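Local coordinates for protein alkaline phosphatase (Thermus thermophilus, PDB 7KWD) that probably removes phosphate groups from phosphorylated compounds, as a homodimeric alkaline phosphatase that binds zinc and magnesium, at residues 363-366 with 367-371. Numbering follows the deposited sequence.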
loop_
_atom_site.group_PDB
_atom_site.type_symbol
_atom_site.label_atom_id
_atom_site.label_comp_id
_atom_site.label_asym_id
_atom_site.label_seq_id
_atom_site.Cartn_x
_atom_site.Cartn_y
_atom_site.Cartn_z
ATOM N N SER A 363 -7.246 12.429 -34.275
ATOM C CA SER A 363 -7.577 11.161 -34.892
ATOM C C SER A 363 -6.440 10.161 -34.729
ATOM O O SER A 363 -6.682 8.954 -34.669
ATOM C CB SER A 363 -7.896 11.388 -36.364
ATOM O OG SER A 363 -6.720 11.362 -37.143
ATOM N N GLN A 364 -5.196 10.636 -34.674
ATOM C CA GLN A 364 -4.063 9.722 -34.536
ATOM C C GLN A 364 -3.946 9.215 -33.102
ATOM O O GLN A 364 -3.700 8.024 -32.883
ATOM C CB GLN A 364 -2.773 10.419 -34.976
ATOM C CG GLN A 364 -2.860 10.985 -36.400
ATOM C CD GLN A 364 -1.666 11.824 -36.776
ATOM O OE1 GLN A 364 -1.431 12.894 -36.198
ATOM N NE2 GLN A 364 -0.896 11.341 -37.744
ATOM N N VAL A 365 -4.121 10.115 -32.129
ATOM C CA VAL A 365 -4.256 9.738 -30.723
ATOM C C VAL A 365 -5.294 8.633 -30.575
ATOM O O VAL A 365 -5.016 7.539 -30.058
ATOM C CB VAL A 365 -4.632 10.973 -29.884
ATOM C CG1 VAL A 365 -5.159 10.577 -28.480
ATOM C CG2 VAL A 365 -3.430 11.930 -29.814
ATOM N N LYS A 366 -6.511 8.913 -31.039
ATOM C CA LYS A 366 -7.603 7.957 -30.925
ATOM C C LYS A 366 -7.202 6.602 -31.482
ATOM O O LYS A 366 -7.491 5.560 -30.879
ATOM C CB LYS A 366 -8.835 8.536 -31.631
ATOM C CG LYS A 366 -10.088 7.708 -31.530
ATOM C CD LYS A 366 -11.360 8.479 -31.991
ATOM C CE LYS A 366 -11.342 9.960 -31.613
ATOM N NZ LYS A 366 -12.693 10.581 -31.545
ATOM N N GLU A 367 -6.494 6.590 -32.605
ATOM C CA GLU A 367 -6.084 5.311 -33.163
ATOM C C GLU A 367 -5.031 4.648 -32.289
ATOM O O GLU A 367 -5.037 3.419 -32.132
ATOM C CB GLU A 367 -5.569 5.497 -34.589
ATOM C CG GLU A 367 -4.916 4.271 -35.203
ATOM C CD GLU A 367 -5.793 3.030 -35.217
ATOM O OE1 GLU A 367 -7.015 3.124 -34.924
ATOM O OE2 GLU A 367 -5.239 1.955 -35.528
ATOM N N ALA A 368 -4.116 5.441 -31.712
ATOM C CA ALA A 368 -3.072 4.874 -30.857
ATOM C C ALA A 368 -3.673 4.203 -29.623
ATOM O O ALA A 368 -3.317 3.069 -29.284
ATOM C CB ALA A 368 -2.080 5.962 -30.451
ATOM N N PHE A 369 -4.617 4.876 -28.965
ATOM C CA PHE A 369 -5.299 4.268 -27.828
ATOM C C PHE A 369 -6.065 3.009 -28.224
ATOM O O PHE A 369 -6.081 2.024 -27.468
ATOM C CB PHE A 369 -6.233 5.283 -27.191
ATOM C CG PHE A 369 -5.559 6.150 -26.176
ATOM C CD1 PHE A 369 -4.767 7.198 -26.583
ATOM C CD2 PHE A 369 -5.722 5.913 -24.812
ATOM C CE1 PHE A 369 -4.137 8.003 -25.650
ATOM C CE2 PHE A 369 -5.102 6.714 -23.876
ATOM C CZ PHE A 369 -4.301 7.763 -24.299
ATOM N N ARG A 370 -6.730 3.027 -29.388
ATOM C CA ARG A 370 -7.417 1.838 -29.875
ATOM C C ARG A 370 -6.435 0.692 -30.067
ATOM O O ARG A 370 -6.652 -0.422 -29.583
ATOM C CB ARG A 370 -8.132 2.152 -31.197
ATOM C CG ARG A 370 -9.282 1.196 -31.603
ATOM C CD ARG A 370 -9.565 1.233 -33.132
ATOM N NE ARG A 370 -8.362 0.914 -33.909
ATOM C CZ ARG A 370 -7.811 -0.298 -33.957
ATOM N NH1 ARG A 370 -8.378 -1.293 -33.300
ATOM N NH2 ARG A 370 -6.699 -0.522 -34.652
ATOM N N ALA A 371 -5.350 0.941 -30.775
ATOM C CA ALA A 371 -4.475 -0.157 -31.141
ATOM C C ALA A 371 -3.617 -0.650 -29.983
ATOM O O ALA A 371 -3.344 -1.845 -29.894
ATOM C CB ALA A 371 -3.582 0.281 -32.298
#
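Val365 turns CG1 away from its own amide nitrogen (chi1 165°), toward the side on which Phe369 lies, and the two side chains run side by side on one face of the helix, one turn apart. Their closest approach is between Val365 CG1 and Phe369 CD1, 3.9 Å, so the methyl meets the CD1–CE1 side of the ring. The same edge points at the preceding turn: Phe369 CD1 comes to 3.5 Å from Val365 O, which lies in the plane of the ring. That carbonyl also accepts the amide of its partner, Phe369 N to Val365 O, in a 2.9 Å bond that is nearly straight at 168°. Three further i to i+4 bonds continue the helical ladder, from Glu367 N to Ser363 O, Ala368 N to Gln364 O and Arg370 N to Lys366 O. Farther out, the ring touches Met352 of helix 349-356, Leu377 and Met413. Without the ring, as with an alanine here, Val365 CG1 would probably lose its aromatic neighbour and a gap would open beside these side chains.

On the exposed side, Glu367 bends at chi2 (56°) and turns its carboxylate to Arg370, which grips it side-on in a salt bridge with two hydrogen bonds. Arg370 NE reaches Glu367 OE1 at 2.8 Å, and Arg370 NH2 reaches Glu367 OE2 at 3.0 Å. Both oxygens are met on their syn sides and close to the guanidinium plane, an arrangement that restrains rotation of both groups. Lys366 makes a second salt bridge, from NZ to Asp379.

The contact spans about two turns of the amphipathic helix 362-373, far from the metal sites. Its apolar face packs against helix 349-356, where Leu356 touches Val365 and Ala368, and against helix 379-391, where Val365 meets Ala382, Val385 and Val386.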